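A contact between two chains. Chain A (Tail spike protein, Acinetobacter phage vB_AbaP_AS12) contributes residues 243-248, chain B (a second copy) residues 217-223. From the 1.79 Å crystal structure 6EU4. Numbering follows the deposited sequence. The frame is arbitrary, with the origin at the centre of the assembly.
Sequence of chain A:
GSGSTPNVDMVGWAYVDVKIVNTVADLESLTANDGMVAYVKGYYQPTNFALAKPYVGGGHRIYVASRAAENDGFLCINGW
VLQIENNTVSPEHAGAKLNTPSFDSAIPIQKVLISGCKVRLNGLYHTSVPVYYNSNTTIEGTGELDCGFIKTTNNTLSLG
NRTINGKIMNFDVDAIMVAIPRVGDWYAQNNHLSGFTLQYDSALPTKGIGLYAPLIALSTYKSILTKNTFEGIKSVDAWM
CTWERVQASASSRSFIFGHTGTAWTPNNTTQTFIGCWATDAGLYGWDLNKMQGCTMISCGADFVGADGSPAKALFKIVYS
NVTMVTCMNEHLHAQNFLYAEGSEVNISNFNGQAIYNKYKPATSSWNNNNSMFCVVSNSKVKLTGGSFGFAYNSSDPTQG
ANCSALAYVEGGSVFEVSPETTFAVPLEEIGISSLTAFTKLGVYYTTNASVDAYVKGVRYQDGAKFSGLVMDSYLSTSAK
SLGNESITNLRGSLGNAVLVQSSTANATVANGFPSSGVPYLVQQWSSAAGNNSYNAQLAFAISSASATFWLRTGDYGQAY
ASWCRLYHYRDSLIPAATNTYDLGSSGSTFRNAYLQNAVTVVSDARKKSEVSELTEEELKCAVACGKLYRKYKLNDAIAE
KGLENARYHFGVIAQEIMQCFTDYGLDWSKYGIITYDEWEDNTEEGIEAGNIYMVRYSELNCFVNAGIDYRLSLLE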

ATOM      1  N   TRP A 243     -10.467  -7.581   9.923  1.00 10.34           N
ATOM      2  CA  TRP A 243     -10.088  -7.565  11.329  1.00 10.67           C
ATOM      3  C   TRP A 243      -9.543  -6.175  11.608  1.00 11.01           C
ATOM      4  O   TRP A 243      -8.540  -5.779  11.007  1.00 13.40           O
ATOM      5  CB  TRP A 243      -9.013  -8.620  11.635  1.00 11.25           C
ATOM      6  CG  TRP A 243      -9.340 -10.030  11.149  1.00 11.47           C
ATOM      7  CD1 TRP A 243      -9.227 -10.494   9.868  1.00 12.85           C
ATOM      8  CD2 TRP A 243      -9.821 -11.134  11.931  1.00 12.59           C
ATOM      9  NE1 TRP A 243      -9.617 -11.810   9.802  1.00 14.54           N
ATOM     10  CE2 TRP A 243      -9.989 -12.228  11.050  1.00 12.24           C
ATOM     11  CE3 TRP A 243     -10.127 -11.308  13.280  1.00 11.33           C
ATOM     12  CZ2 TRP A 243     -10.456 -13.466  11.479  1.00 13.33           C
ATOM     13  CZ3 TRP A 243     -10.581 -12.547  13.704  1.00 12.70           C
ATOM     14  CH2 TRP A 243     -10.738 -13.606  12.804  1.00 14.05           C
ATOM     15  N   GLU A 244     -10.223  -5.413  12.469  1.00 12.21           N
ATOM     16  CA  GLU A 244      -9.827  -4.042  12.783  1.00 11.13           C
ATOM     17  C   GLU A 244      -9.671  -3.924  14.286  1.00 10.95           C
ATOM     18  O   GLU A 244     -10.601  -4.252  15.029  1.00 11.33           O
ATOM     19  CB  GLU A 244     -10.866  -3.028  12.286  1.00 12.54           C
ATOM     20  CG  GLU A 244     -10.444  -1.577  12.558  1.00 12.62           C
ATOM     21  CD  GLU A 244     -11.441  -0.521  12.072  1.00 18.73           C
ATOM     22  OE1 GLU A 244     -12.539  -0.869  11.591  1.00 18.10           O
ATOM     23  OE2 GLU A 244     -11.105   0.681  12.152  1.00 18.57           O
ATOM     24  N   ARG A 245      -8.496  -3.484  14.733  1.00 10.95           N
ATOM     25  CA  ARG A 245      -8.218  -3.305  16.158  1.00  9.42           C
ATOM     26  C   ARG A 245      -8.471  -4.584  16.951  1.00 10.63           C
ATOM     27  O   ARG A 245      -9.029  -4.561  18.059  1.00 12.93           O
ATOM     28  CB  ARG A 245      -9.024  -2.131  16.718  1.00 11.95           C
ATOM     29  CG  ARG A 245      -8.397  -0.787  16.311  1.00 12.62           C
ATOM     30  CD  ARG A 245      -7.438  -0.250  17.347  1.00 13.74           C
ATOM     31  NE  ARG A 245      -6.401  -1.216  17.665  1.00 12.58           N
ATOM     32  CZ  ARG A 245      -6.344  -1.943  18.768  1.00 15.44           C
ATOM     33  NH1 ARG A 245      -5.359  -2.827  18.908  1.00 16.27           N
ATOM     34  NH2 ARG A 245      -7.245  -1.791  19.732  1.00 14.26           N
ATOM     35  N   VAL A 246      -7.995  -5.700  16.401  1.00 11.61           N
ATOM     36  CA  VAL A 246      -8.019  -6.986  17.082  1.00 13.12           C
ATOM     37  C   VAL A 246      -6.639  -7.217  17.673  1.00 13.13           C
ATOM     38  O   VAL A 246      -5.618  -7.104  16.975  1.00 11.60           O
ATOM     39  CB  VAL A 246      -8.430  -8.118  16.126  1.00 12.88           C
ATOM     40  CG1 VAL A 246      -8.326  -9.471  16.810  1.00 14.16           C
ATOM     41  CG2 VAL A 246      -9.846  -7.879  15.649  1.00 12.03           C
ATOM     42  N   GLN A 247      -6.608  -7.543  18.958  1.00 14.04           N
ATOM     43  CA  GLN A 247      -5.369  -7.793  19.667  1.00 12.87           C
ATOM     44  C   GLN A 247      -5.393  -9.238  20.131  1.00 13.25           C
ATOM     45  O   GLN A 247      -6.377  -9.676  20.741  1.00 14.32           O
ATOM     46  CB  GLN A 247      -5.211  -6.869  20.872  1.00 12.82           C
ATOM     47  CG  GLN A 247      -4.016  -7.224  21.744  1.00 16.22           C
ATOM     48  CD  GLN A 247      -3.806  -6.279  22.921  1.00 20.61           C
ATOM     49  OE1 GLN A 247      -4.503  -5.280  23.080  1.00 17.74           O
ATOM     50  NE2 GLN A 247      -2.842  -6.620  23.773  1.00 27.55           N
ATOM     51  N   ALA A 248      -4.329  -9.968  19.838  1.00 12.56           N
ATOM     52  CA  ALA A 248      -4.185 -11.340  20.300  1.00 13.60           C
ATOM     53  C   ALA A 248      -2.927 -11.424  21.159  1.00 13.40           C
ATOM     54  O   ALA A 248      -1.799 -11.405  20.647  1.00 12.35           O
ATOM     55  CB  ALA A 248      -4.136 -12.315  19.128  1.00 14.46           C
TER
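Chain B (217-223) ALSTYKS

Chain B residues 217-223 run nearly antiparallel to chain A residues 243-248, the end-to-end directions of the touching parts (CA 244 to 247 against CA 218 to 222) being 169° apart. Chain A makes its contacts with side chains, which meet both side chains and backbone of chain B: the nearest pair of CA atoms, Arg245(A) CA and Leu218(B) CA, is 7.2 Å apart, and no backbone-to-backbone hydrogen bond joins the stretches. Together they bury 276 Å², most of it on Arg245(A), Leu218(B) and Glu244(A).

In chain B, Leu218(B) forms a corner with phi/psi of 55/49; extended backbone follows, with Thr220(B), Tyr221(B) and Lys222(B) in a strand, before the chain turns again at Ser223(B) (57/51). Side chains alternate along this extended backbone: the CA-to-CB bonds of Thr220(B) and Lys222(B) point toward chain A, those of Ser219(B) and Tyr221(B) away. Ser219(B) OG turns back on its own chain and donates a hydrogen bond to Ala217(B) O at 2.8 Å. Chain A has a matching left-handed conformation at Arg245(A) (55/45), between strand residues Glu244(A) and Gln247(A).

Arg245(A) has the most surface covered; its CA-to-CB bond points toward chain B, and its guanidinium ends beside the corner at Leu218(B). Its chi1 is m and chi3 is p, with chi2 between wells at -93°, so the chain bends on its way across. Arg245(A) CG packs 3.9 Å from Thr220(B) CG2, Arg245(A) CD lies 3.8 Å from Ser219(B) O, and Arg245(A) NH2 comes within 3.6 Å of both Leu218(B) CA and Leu218(B) CD2. The guanidinium meets Leu218(B) obliquely. One water extends this contact: it accepts a hydrogen bond from Arg245(A) NH2 at 2.9 Å and donates a weak one to Leu218(B) O, also at 2.9 Å, linking the charged group to a backbone carbonyl it does not bond directly.

Leu218(B) starts sideways from its CA, but with chi1 m and chi2 t its end comes nearer to chain A. Leu218(B) CD2 thus also approaches Gln247(A) OE1, at 4.3 Å, a looser contact.

At the other end of the contact, Glu244(A) extends with chi1 and chi2 both t and presents its carboxylate to Lys222(B). Lys222(B) NZ donates to Glu244(A) OE2 at 2.9 Å and, weakly, to Glu244(A) OE1 at 3.0 Å; opposite charges at this range make the pair a salt bridge, with the ammonium facing both oxygens. The methyl group Thr220(B) CG2 lies 4.3 Å from Glu244(A) OE2, so the same methyl touches both Glu244(A) and Arg245(A).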

ATOM      1  N   ALA B 217      -5.482   5.721  23.254  1.00 11.17           N
ATOM      2  CA  ALA B 217      -4.967   4.421  22.853  1.00 10.52           C
ATOM      3  C   ALA B 217      -6.116   3.483  22.526  1.00 11.50           C
ATOM      4  O   ALA B 217      -7.214   3.598  23.089  1.00 11.36           O
ATOM      5  CB  ALA B 217      -4.121   3.780  23.949  1.00 12.50           C
ATOM      6  N   LEU B 218      -5.831   2.529  21.638  1.00 11.97           N
ATOM      7  CA  LEU B 218      -6.646   1.328  21.493  1.00 12.37           C
ATOM      8  C   LEU B 218      -8.106   1.683  21.240  1.00 11.54           C
ATOM      9  O   LEU B 218      -9.013   1.180  21.901  1.00 12.71           O
ATOM     10  CB  LEU B 218      -6.523   0.448  22.742  1.00 12.08           C
ATOM     11  CG  LEU B 218      -5.100   0.012  23.103  1.00 13.93           C
ATOM     12  CD1 LEU B 218      -5.006  -0.409  24.575  1.00 17.24           C
ATOM     13  CD2 LEU B 218      -4.627  -1.101  22.176  1.00 15.14           C
ATOM     14  N   SER B 219      -8.329   2.578  20.282  1.00 12.17           N
ATOM     15  CA  SER B 219      -9.653   3.148  20.065  1.00 13.04           C
ATOM     16  C   SER B 219      -9.983   3.223  18.584  1.00 13.18           C
ATOM     17  O   SER B 219      -9.101   3.155  17.722  1.00 11.80           O
ATOM     18  CB  SER B 219      -9.740   4.559  20.654  1.00 12.39           C
ATOM     19  OG  SER B 219      -9.621   4.508  22.073  1.00 13.61           O
ATOM     20  N   THR B 220     -11.271   3.395  18.301  1.00 12.87           N
ATOM     21  CA  THR B 220     -11.751   3.645  16.948  1.00 12.18           C
ATOM     22  C   THR B 220     -12.588   4.914  16.935  1.00 12.90           C
ATOM     23  O   THR B 220     -13.428   5.139  17.815  1.00 13.19           O
ATOM     24  CB  THR B 220     -12.571   2.467  16.362  1.00 12.45           C
ATOM     25  OG1 THR B 220     -13.784   2.239  17.105  1.00 14.68           O
ATOM     26  CG2 THR B 220     -11.749   1.188  16.336  1.00 13.95           C
ATOM     27  N   TYR B 221     -12.345   5.727  15.916  1.00 10.72           N
ATOM     28  CA  TYR B 221     -13.084   6.953  15.646  1.00 11.46           C
ATOM     29  C   TYR B 221     -13.600   6.854  14.218  1.00 12.56           C
ATOM     30  O   TYR B 221     -12.803   6.641  13.300  1.00 12.44           O
ATOM     31  CB  TYR B 221     -12.171   8.184  15.803  1.00 12.07           C
ATOM     32  CG  TYR B 221     -11.688   8.404  17.221  1.00 12.59           C
ATOM     33  CD1 TYR B 221     -10.564   7.745  17.709  1.00 12.95           C
ATOM     34  CD2 TYR B 221     -12.365   9.267  18.077  1.00 13.63           C
ATOM     35  CE1 TYR B 221     -10.124   7.947  19.026  1.00 12.97           C
ATOM     36  CE2 TYR B 221     -11.939   9.458  19.386  1.00 14.25           C
ATOM     37  CZ  TYR B 221     -10.828   8.808  19.855  1.00 13.63           C
ATOM     38  OH  TYR B 221     -10.414   9.013  21.166  1.00 14.55           O
ATOM     39  N   LYS B 222     -14.912   7.007  14.019  1.00 11.85           N
ATOM     40  CA  LYS B 222     -15.488   6.836  12.686  1.00 11.97           C
ATOM     41  C   LYS B 222     -16.544   7.900  12.436  1.00 13.65           C
ATOM     42  O   LYS B 222     -17.383   8.154  13.296  1.00 13.68           O
ATOM     43  CB  LYS B 222     -16.133   5.454  12.514  1.00 12.88           C
ATOM     44  CG  LYS B 222     -15.191   4.295  12.735  1.00 14.76           C
ATOM     45  CD  LYS B 222     -15.836   2.971  12.301  1.00 16.33           C
ATOM     46  CE  LYS B 222     -14.863   1.810  12.519  1.00 18.93           C
ATOM     47  NZ  LYS B 222     -13.680   1.928  11.614  1.00 18.75           N
ATOM     48  N   SER B 223     -16.518   8.514  11.259  1.00 12.79           N
ATOM     49  CA  SER B 223     -17.619   9.369  10.828  1.00 11.44           C
ATOM     50  C   SER B 223     -17.867  10.479  11.840  1.00 13.14           C
ATOM     51  O   SER B 223     -18.988  10.678  12.324  1.00 12.47           O
ATOM     52  CB  SER B 223     -18.872   8.532  10.575  1.00 15.50           C
ATOM     53  OG  SER B 223     -18.591   7.622   9.524  1.00 18.00           O
TER
HETATM   54  O   HOH W   1      -9.951  -0.928  20.103  1.00 17.12           O